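Side-chain contacts in acetyltransferase (Elizabethkingia anophelis, PDB 6AO7), which binds acetyl-CoA and probably transfers its acetyl group to an amine acceptor: residues E37-Y42 and I73-V78; Y61-W66 and K105-G110. All blocks are in the same frame, centred on the assembly; numbering follows the deposited sequence.

Interaction 1 (E37-Y42 and I73-V78). With ACO (acetyl coenzyme *a), chain B.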
loop_
_atom_site.group_PDB
_atom_site.type_symbol
_atom_site.label_atom_id
_atom_site.label_comp_id
_atom_site.label_asym_id
_atom_site.label_seq_id
_atom_site.Cartn_x
_atom_site.Cartn_y
_atom_site.Cartn_z
ATOM N N GLU A 37 14.087 22.575 -0.817
ATOM C CA GLU A 37 14.119 23.148 0.522
ATOM C C GLU A 37 14.045 22.057 1.578
ATOM O O GLU A 37 14.816 22.064 2.546
ATOM C CB GLU A 37 12.973 24.143 0.693
ATOM N N LEU A 38 13.131 21.100 1.399
ATOM C CA LEU A 38 13.036 19.990 2.342
ATOM C C LEU A 38 14.289 19.121 2.305
ATOM O O LEU A 38 14.743 18.645 3.352
ATOM C CB LEU A 38 11.790 19.157 2.056
ATOM C CG LEU A 38 10.480 19.755 2.569
ATOM C CD1 LEU A 38 9.297 18.911 2.133
ATOM C CD2 LEU A 38 10.519 19.903 4.093
ATOM N N ILE A 39 14.863 18.903 1.114
ATOM C CA ILE A 39 16.098 18.125 1.020
ATOM C C ILE A 39 17.195 18.783 1.846
ATOM O O ILE A 39 17.792 18.159 2.734
ATOM C CB ILE A 39 16.530 17.955 -0.453
ATOM C CG1 ILE A 39 15.543 17.066 -1.216
ATOM C CG2 ILE A 39 17.950 17.361 -0.534
ATOM C CD1 ILE A 39 15.747 17.051 -2.727
ATOM N N ASP A 40 17.451 20.070 1.591
ATOM C CA ASP A 40 18.515 20.762 2.311
ATOM C C ASP A 40 18.281 20.743 3.820
ATOM O O ASP A 40 19.243 20.729 4.596
ATOM C CB ASP A 40 18.654 22.199 1.786
ATOM C CG ASP A 40 19.453 22.279 0.481
ATOM O OD1 ASP A 40 19.094 23.088 -0.406
ATOM O OD2 ASP A 40 20.437 21.520 0.334
ATOM N N GLN A 41 17.020 20.685 4.258
ATOM C CA GLN A 41 16.746 20.673 5.695
ATOM C C GLN A 41 17.174 19.357 6.338
ATOM O O GLN A 41 17.787 19.356 7.411
ATOM C CB GLN A 41 15.264 20.933 5.964
ATOM C CG GLN A 41 14.973 21.146 7.436
ATOM C CD GLN A 41 13.495 21.213 7.750
ATOM O OE1 GLN A 41 12.653 21.212 6.848
ATOM N NE2 GLN A 41 13.169 21.265 9.040
ATOM N N TYR A 42 16.846 18.218 5.724
ATOM C CA TYR A 42 17.325 17.000 6.366
ATOM C C TYR A 42 18.770 16.683 6.006
ATOM O O TYR A 42 19.367 15.815 6.647
ATOM C CB TYR A 42 16.412 15.777 6.092
ATOM C CG TYR A 42 15.921 15.507 4.685
ATOM C CD1 TYR A 42 14.581 15.686 4.357
ATOM C CD2 TYR A 42 16.775 15.001 3.699
ATOM C CE1 TYR A 42 14.102 15.406 3.078
ATOM C CE2 TYR A 42 16.291 14.705 2.404
ATOM C CZ TYR A 42 14.961 14.921 2.113
ATOM O OH TYR A 42 14.471 14.659 0.856
ATOM N N ILE A 73 14.851 6.884 6.761
ATOM C CA ILE A 73 15.319 7.080 5.393
ATOM C C ILE A 73 14.493 8.231 4.833
ATOM O O ILE A 73 13.355 8.026 4.401
ATOM C CB ILE A 73 15.158 5.816 4.551
ATOM C CG1 ILE A 73 15.820 4.626 5.254
ATOM C CG2 ILE A 73 15.695 6.059 3.112
ATOM C CD1 ILE A 73 15.586 3.308 4.529
ATOM N N LYS A 74 15.040 9.448 4.877
ATOM C CA LYS A 74 14.318 10.604 4.360
ATOM C C LYS A 74 14.349 10.668 2.842
ATOM O O LYS A 74 13.520 11.363 2.244
ATOM C CB LYS A 74 14.897 11.904 4.924
ATOM C CG LYS A 74 14.287 12.403 6.262
ATOM C CD LYS A 74 12.867 12.953 6.105
ATOM C CE LYS A 74 12.523 13.944 7.228
ATOM N NZ LYS A 74 11.092 14.381 7.186
ATOM N N ASN A 75 15.299 9.985 2.213
ATOM C CA ASN A 75 15.475 10.096 0.771
ATOM C C ASN A 75 16.226 8.869 0.290
ATOM O O ASN A 75 17.214 8.473 0.899
ATOM C CB ASN A 75 16.243 11.377 0.404
ATOM C CG ASN A 75 16.175 11.693 -1.077
ATOM O OD1 ASN A 75 16.670 10.928 -1.904
ATOM N ND2 ASN A 75 15.605 12.850 -1.414
ATOM N N ILE A 76 15.718 8.225 -0.755
ATOM C CA ILE A 76 16.446 7.138 -1.395
ATOM C C ILE A 76 16.128 7.194 -2.884
ATOM O O ILE A 76 14.955 7.273 -3.276
ATOM C CB ILE A 76 16.112 5.754 -0.793
ATOM C CG1 ILE A 76 16.986 4.675 -1.442
ATOM C CG2 ILE A 76 14.625 5.404 -0.942
ATOM C CD1 ILE A 76 16.701 3.269 -0.914
ATOM N N ALA A 77 17.166 7.185 -3.717
ATOM C CA ALA A 77 16.935 7.374 -5.148
ATOM C C ALA A 77 17.960 6.605 -5.971
ATOM O O ALA A 77 19.107 6.427 -5.556
ATOM C CB ALA A 77 16.990 8.859 -5.533
ATOM N N VAL A 78 17.530 6.167 -7.154
ATOM C CA VAL A 78 18.393 5.520 -8.128
ATOM C C VAL A 78 18.175 6.210 -9.459
ATOM O O VAL A 78 17.026 6.460 -9.846
ATOM C CB VAL A 78 18.091 4.012 -8.235
ATOM C CG1 VAL A 78 18.805 3.400 -9.417
ATOM C CG2 VAL A 78 18.475 3.316 -6.938
HETATM N N1A ACO B . 4.360 -3.283 -8.296
HETATM C C2A ACO B . 5.256 -3.514 -7.335
HETATM N N3A ACO B . 6.556 -3.796 -7.450
HETATM C C4A ACO B . 6.921 -3.861 -8.734
HETATM C C5A ACO B . 6.105 -3.673 -9.840
HETATM C C6A ACO B . 4.755 -3.357 -9.586
HETATM N N6A ACO B . 3.844 -3.145 -10.540
HETATM N N7A ACO B . 6.814 -3.880 -11.014
HETATM C C8A ACO B . 8.023 -4.178 -10.597
HETATM N N9A ACO B . 8.160 -4.179 -9.233
HETATM C C1B ACO B . 9.346 -4.515 -8.446
HETATM C C2B ACO B . 10.526 -5.095 -9.209
HETATM O O2B ACO B . 10.324 -6.451 -9.578
HETATM C C3B ACO B . 11.591 -4.981 -8.120
HETATM O O3B ACO B . 11.436 -6.008 -7.119
HETATM P P3B ACO B . 12.179 -7.433 -7.098
HETATM O O7A ACO B . 11.601 -8.222 -8.290
HETATM O O8A ACO B . 13.694 -7.128 -7.168
HETATM O O9A ACO B . 11.842 -8.088 -5.787
HETATM C C4B ACO B . 11.198 -3.702 -7.363
HETATM O O4B ACO B . 9.871 -3.357 -7.831
HETATM C C5B ACO B . 12.177 -2.565 -7.534
HETATM O O5B ACO B . 13.442 -3.118 -7.107
HETATM P P1A ACO B . 14.898 -2.393 -7.456
HETATM O O1A ACO B . 15.374 -2.618 -8.839
HETATM O O2A ACO B . 15.868 -2.934 -6.416
HETATM O O3A ACO B . 14.528 -0.862 -7.215
HETATM P P2A ACO B . 15.180 0.488 -7.764
HETATM O O4A ACO B . 16.566 0.131 -8.135
HETATM O O5A ACO B . 14.361 0.963 -8.950
HETATM O O6A ACO B . 15.051 1.571 -6.607
HETATM C CBP ACO B . 13.601 3.428 -6.045
HETATM C CCP ACO B . 13.766 1.913 -6.076
HETATM C CDP ACO B . 14.659 4.013 -5.094
HETATM C CEP ACO B . 12.197 3.755 -5.511
HETATM C CAP ACO B . 13.827 4.013 -7.464
HETATM O OAP ACO B . 12.938 3.411 -8.391
HETATM C C9P ACO B . 13.779 5.529 -7.561
HETATM O O9P ACO B . 14.776 6.193 -7.296
HETATM N N8P ACO B . 12.609 6.076 -7.875
HETATM C C7P ACO B . 12.408 7.517 -7.900
HETATM C C6P ACO B . 12.669 8.163 -6.543
HETATM C C5P ACO B . 11.767 7.611 -5.463
HETATM O O5P ACO B . 10.577 7.397 -5.675
HETATM N N4P ACO B . 12.335 7.383 -4.281
HETATM C C3P ACO B . 11.602 6.907 -3.113
HETATM C C2P ACO B . 10.675 7.962 -2.546
HETATM S S1P ACO B . 10.206 7.770 -0.786
HETATM C C ACO B . 11.678 8.394 -0.013
HETATM O O ACO B . 12.643 8.738 -0.639
HETATM C CH3 ACO B . 11.603 8.393 1.484
#
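The phenol ring of Y42 lies between its own helix and K74: L38 O and the CA of I39 cover one face toward the rim, while K74 CB sits over the centre of the other, 3.7 Å from the ring centroid and almost on the normal, a CH-pi contact. Beyond CB the lysine chain bends at chi2 and follows the ring past CD1, where CD approaches to 3.7 Å, before its end leads away. With chi1 at 46°, the Y42 ring is tucked between backbone N and carbonyl carbon and turned toward the strand. Its OH receives a nearly straight hydrogen bond from N75 ND2 (3.1 Å, 177°); the hydroxyl lies in the plane of the N75 amide, while the ring plane is turned 53° from it. D33 OD2 also bonds this OH and L29 O bonds ND2, so Y42 OH and N75 ND2 are each held by two partners. The backbone of I76 and V78 binds the cofactor, as on the GNAT acetyl-CoA-binding strand: I76 N meets the acetyl O at 3.1 Å, I76 O takes pantetheine N4P at 2.8 Å, and V78 N binds O9P. Helix 36-45 packs on strand 70-78 beside V62 and Y64 of strand 56-65, with helix 26-32 adjoining I39 and N75.

Interaction 2 (Y61-W66 and K105-G110). With ACO (acetyl coenzyme *a), chain B.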
loop_
_atom_site.group_PDB
_atom_site.type_symbol
_atom_site.label_atom_id
_atom_site.label_comp_id
_atom_site.label_asym_id
_atom_site.label_seq_id
_atom_site.Cartn_x
_atom_site.Cartn_y
_atom_site.Cartn_z
ATOM N N TYR A 61 21.187 7.796 -0.610
ATOM C CA TYR A 61 20.160 7.834 0.424
ATOM C C TYR A 61 20.601 8.773 1.549
ATOM O O TYR A 61 21.788 9.082 1.709
ATOM C CB TYR A 61 19.831 6.437 0.975
ATOM C CG TYR A 61 20.944 5.695 1.688
ATOM C CD1 TYR A 61 21.247 5.960 3.031
ATOM C CD2 TYR A 61 21.654 4.678 1.043
ATOM C CE1 TYR A 61 22.230 5.248 3.694
ATOM C CE2 TYR A 61 22.646 3.955 1.705
ATOM C CZ TYR A 61 22.928 4.248 3.032
ATOM O OH TYR A 61 23.896 3.539 3.710
ATOM N N VAL A 62 19.612 9.238 2.310
ATOM C CA VAL A 62 19.820 10.115 3.458
ATOM C C VAL A 62 19.201 9.463 4.690
ATOM O O VAL A 62 18.002 9.124 4.686
ATOM C CB VAL A 62 19.202 11.502 3.234
ATOM C CG1 VAL A 62 19.374 12.358 4.498
ATOM C CG2 VAL A 62 19.811 12.156 2.008
ATOM N N LEU A 63 20.012 9.296 5.737
ATOM C CA LEU A 63 19.549 8.841 7.043
ATOM C C LEU A 63 19.345 10.041 7.952
ATOM O O LEU A 63 20.217 10.909 8.039
ATOM C CB LEU A 63 20.555 7.888 7.681
ATOM C CG LEU A 63 20.481 6.429 7.259
ATOM C CD1 LEU A 63 21.645 5.687 7.840
ATOM C CD2 LEU A 63 19.152 5.815 7.747
ATOM N N TYR A 64 18.217 10.058 8.662
ATOM C CA TYR A 64 17.776 11.224 9.428
ATOM C C TYR A 64 17.279 10.772 10.796
ATOM O O TYR A 64 16.128 10.324 10.922
ATOM C CB TYR A 64 16.672 11.962 8.675
ATOM C CG TYR A 64 16.002 13.089 9.435
ATOM C CD1 TYR A 64 14.760 12.917 10.029
ATOM C CD2 TYR A 64 16.608 14.337 9.526
ATOM C CE1 TYR A 64 14.141 13.961 10.708
ATOM C CE2 TYR A 64 16.001 15.386 10.200
ATOM C CZ TYR A 64 14.769 15.193 10.789
ATOM O OH TYR A 64 14.170 16.235 11.459
ATOM N N PRO A 65 18.110 10.875 11.838
ATOM C CA PRO A 65 17.680 10.423 13.173
ATOM C C PRO A 65 16.504 11.227 13.714
ATOM O O PRO A 65 16.464 12.453 13.610
ATOM C CB PRO A 65 18.931 10.626 14.034
ATOM C CG PRO A 65 20.104 10.566 13.048
ATOM C CD PRO A 65 19.556 11.169 11.776
ATOM N N TRP A 66 15.532 10.517 14.290
ATOM C CA TRP A 66 14.501 11.140 15.117
ATOM C C TRP A 66 14.962 11.336 16.548
ATOM O O TRP A 66 14.642 12.349 17.188
ATOM C CB TRP A 66 13.249 10.272 15.169
ATOM C CG TRP A 66 12.539 10.154 13.904
ATOM C CD1 TRP A 66 12.908 10.663 12.698
ATOM C CD2 TRP A 66 11.293 9.503 13.708
ATOM N NE1 TRP A 66 11.967 10.348 11.747
ATOM C CE2 TRP A 66 10.962 9.637 12.345
ATOM C CE3 TRP A 66 10.424 8.804 14.551
ATOM C CZ2 TRP A 66 9.798 9.096 11.807
ATOM C CZ3 TRP A 66 9.267 8.270 14.013
ATOM C CH2 TRP A 66 8.964 8.427 12.659
ATOM N N LYS A 105 17.370 1.170 16.946
ATOM C CA LYS A 105 16.491 0.018 17.100
ATOM C C LYS A 105 15.394 -0.052 16.040
ATOM O O LYS A 105 14.938 -1.154 15.711
ATOM C CB LYS A 105 15.851 0.011 18.496
ATOM N N LYS A 106 14.948 1.086 15.496
ATOM C CA LYS A 106 13.938 1.089 14.443
ATOM C C LYS A 106 14.421 1.903 13.252
ATOM O O LYS A 106 15.047 2.957 13.412
ATOM C CB LYS A 106 12.602 1.658 14.921
ATOM C CG LYS A 106 11.877 0.797 15.969
ATOM C CD LYS A 106 10.746 1.598 16.578
ATOM C CE LYS A 106 9.577 0.714 16.966
ATOM N NZ LYS A 106 8.506 1.513 17.624
ATOM N N LEU A 107 14.115 1.407 12.062
ATOM C CA LEU A 107 14.370 2.101 10.808
ATOM C C LEU A 107 13.027 2.391 10.157
ATOM O O LEU A 107 12.181 1.497 10.040
ATOM C CB LEU A 107 15.262 1.252 9.902
ATOM C CG LEU A 107 15.750 1.823 8.563
ATOM C CD1 LEU A 107 16.571 3.095 8.769
ATOM C CD2 LEU A 107 16.551 0.765 7.857
ATOM N N VAL A 108 12.819 3.636 9.763
ATOM C CA VAL A 108 11.527 4.063 9.252
ATOM C C VAL A 108 11.701 4.623 7.842
ATOM O O VAL A 108 12.734 5.206 7.511
ATOM C CB VAL A 108 10.897 5.100 10.192
ATOM C CG1 VAL A 108 9.711 5.774 9.544
ATOM C CG2 VAL A 108 10.490 4.419 11.500
ATOM N N ILE A 109 10.695 4.411 7.000
ATOM C CA ILE A 109 10.633 5.062 5.698
ATOM C C ILE A 109 9.183 5.413 5.399
ATOM O O ILE A 109 8.267 4.645 5.713
ATOM C CB ILE A 109 11.249 4.176 4.602
ATOM C CG1 ILE A 109 11.416 4.981 3.308
ATOM C CG2 ILE A 109 10.404 2.880 4.403
ATOM C CD1 ILE A 109 12.302 4.298 2.267
ATOM N N GLY A 110 8.973 6.589 4.815
ATOM C CA GLY A 110 7.633 7.026 4.464
ATOM C C GLY A 110 7.484 7.273 2.978
ATOM O O GLY A 110 8.319 7.954 2.384
HETATM N N1A ACO B . 4.360 -3.283 -8.296
HETATM C C2A ACO B . 5.256 -3.514 -7.335
HETATM N N3A ACO B . 6.556 -3.796 -7.450
HETATM C C4A ACO B . 6.921 -3.861 -8.734
HETATM C C5A ACO B . 6.105 -3.673 -9.840
HETATM C C6A ACO B . 4.755 -3.357 -9.586
HETATM N N6A ACO B . 3.844 -3.145 -10.540
HETATM N N7A ACO B . 6.814 -3.880 -11.014
HETATM C C8A ACO B . 8.023 -4.178 -10.597
HETATM N N9A ACO B . 8.160 -4.179 -9.233
HETATM C C1B ACO B . 9.346 -4.515 -8.446
HETATM C C2B ACO B . 10.526 -5.095 -9.209
HETATM O O2B ACO B . 10.324 -6.451 -9.578
HETATM C C3B ACO B . 11.591 -4.981 -8.120
HETATM O O3B ACO B . 11.436 -6.008 -7.119
HETATM P P3B ACO B . 12.179 -7.433 -7.098
HETATM O O7A ACO B . 11.601 -8.222 -8.290
HETATM O O8A ACO B . 13.694 -7.128 -7.168
HETATM O O9A ACO B . 11.842 -8.088 -5.787
HETATM C C4B ACO B . 11.198 -3.702 -7.363
HETATM O O4B ACO B . 9.871 -3.357 -7.831
HETATM C C5B ACO B . 12.177 -2.565 -7.534
HETATM O O5B ACO B . 13.442 -3.118 -7.107
HETATM P P1A ACO B . 14.898 -2.393 -7.456
HETATM O O1A ACO B . 15.374 -2.618 -8.839
HETATM O O2A ACO B . 15.868 -2.934 -6.416
HETATM O O3A ACO B . 14.528 -0.862 -7.215
HETATM P P2A ACO B . 15.180 0.488 -7.764
HETATM O O4A ACO B . 16.566 0.131 -8.135
HETATM O O5A ACO B . 14.361 0.963 -8.950
HETATM O O6A ACO B . 15.051 1.571 -6.607
HETATM C CBP ACO B . 13.601 3.428 -6.045
HETATM C CCP ACO B . 13.766 1.913 -6.076
HETATM C CDP ACO B . 14.659 4.013 -5.094
HETATM C CEP ACO B . 12.197 3.755 -5.511
HETATM C CAP ACO B . 13.827 4.013 -7.464
HETATM O OAP ACO B . 12.938 3.411 -8.391
HETATM C C9P ACO B . 13.779 5.529 -7.561
HETATM O O9P ACO B . 14.776 6.193 -7.296
HETATM N N8P ACO B . 12.609 6.076 -7.875
HETATM C C7P ACO B . 12.408 7.517 -7.900
HETATM C C6P ACO B . 12.669 8.163 -6.543
HETATM C C5P ACO B . 11.767 7.611 -5.463
HETATM O O5P ACO B . 10.577 7.397 -5.675
HETATM N N4P ACO B . 12.335 7.383 -4.281
HETATM C C3P ACO B . 11.602 6.907 -3.113
HETATM C C2P ACO B . 10.675 7.962 -2.546
HETATM S S1P ACO B . 10.206 7.770 -0.786
HETATM C C ACO B . 11.678 8.394 -0.013
HETATM O O ACO B . 12.643 8.738 -0.639
HETATM C CH3 ACO B . 11.603 8.393 1.484
#
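L63 and L107 meet through different first torsions: L63 keeps CG beside its backbone N (chi1 -83°), whereas L107 has CG anti to the N (-176°), and the second torsion, near 60°, then turns CD1 back toward a strand from which its CB points away. CD2 of L63 touches CD1 of L107 at 3.9 Å, the two side chains crossing at about a right angle. V95 of helix 87-101 packs against both leucines, which places this pair on the sheet face covered by that helix. The two segments are not sheet neighbours. Strand 70-78 runs between 56-65 and 106-112 in the mixed central sheet of the GNAT fold, antiparallel to the first and parallel to the second, and helix 87-101 makes the beta-alpha-beta crossover linking 70-78 to 106-112. Further along, W66 has left the strand and reaches across to V108, its CZ2 lying 4.0 Å from CG1 of the valine. The indole NE1 is hydrogen-bonded to E72 OE1 on the intervening strand, which restrains the exposed ring, and Y64 CD1 lies at its edge in plane. At the other end of 105-110 the acetyl methyl CH3 of acetyl-CoA comes within 3.4 Å of G110 O and 3.9 Å of I109 CG1.

In the fold
Strand 70-78 joins the two contacts: in interaction 1 it supplies one partner, and in interaction 2 it runs between the two contacting strands. Backbone bonds tie them directly, I73 N to V108 O at 2.8 Å and V62 N to N75 O at 2.9 Å, and their centres are 11 Å apart. Interaction 1 is largely buried and joins helix to sheet through an aromatic face and a polar pair; interaction 2 is apolar, spans two strands of the same sheet, and runs from a buried leucine pair to an exposed tryptophan. Both border the acetyl group: 73-78 both hydrogen-bonds the cofactor and lines the acetyl methyl, whereas 105-110 meets that methyl by contact alone.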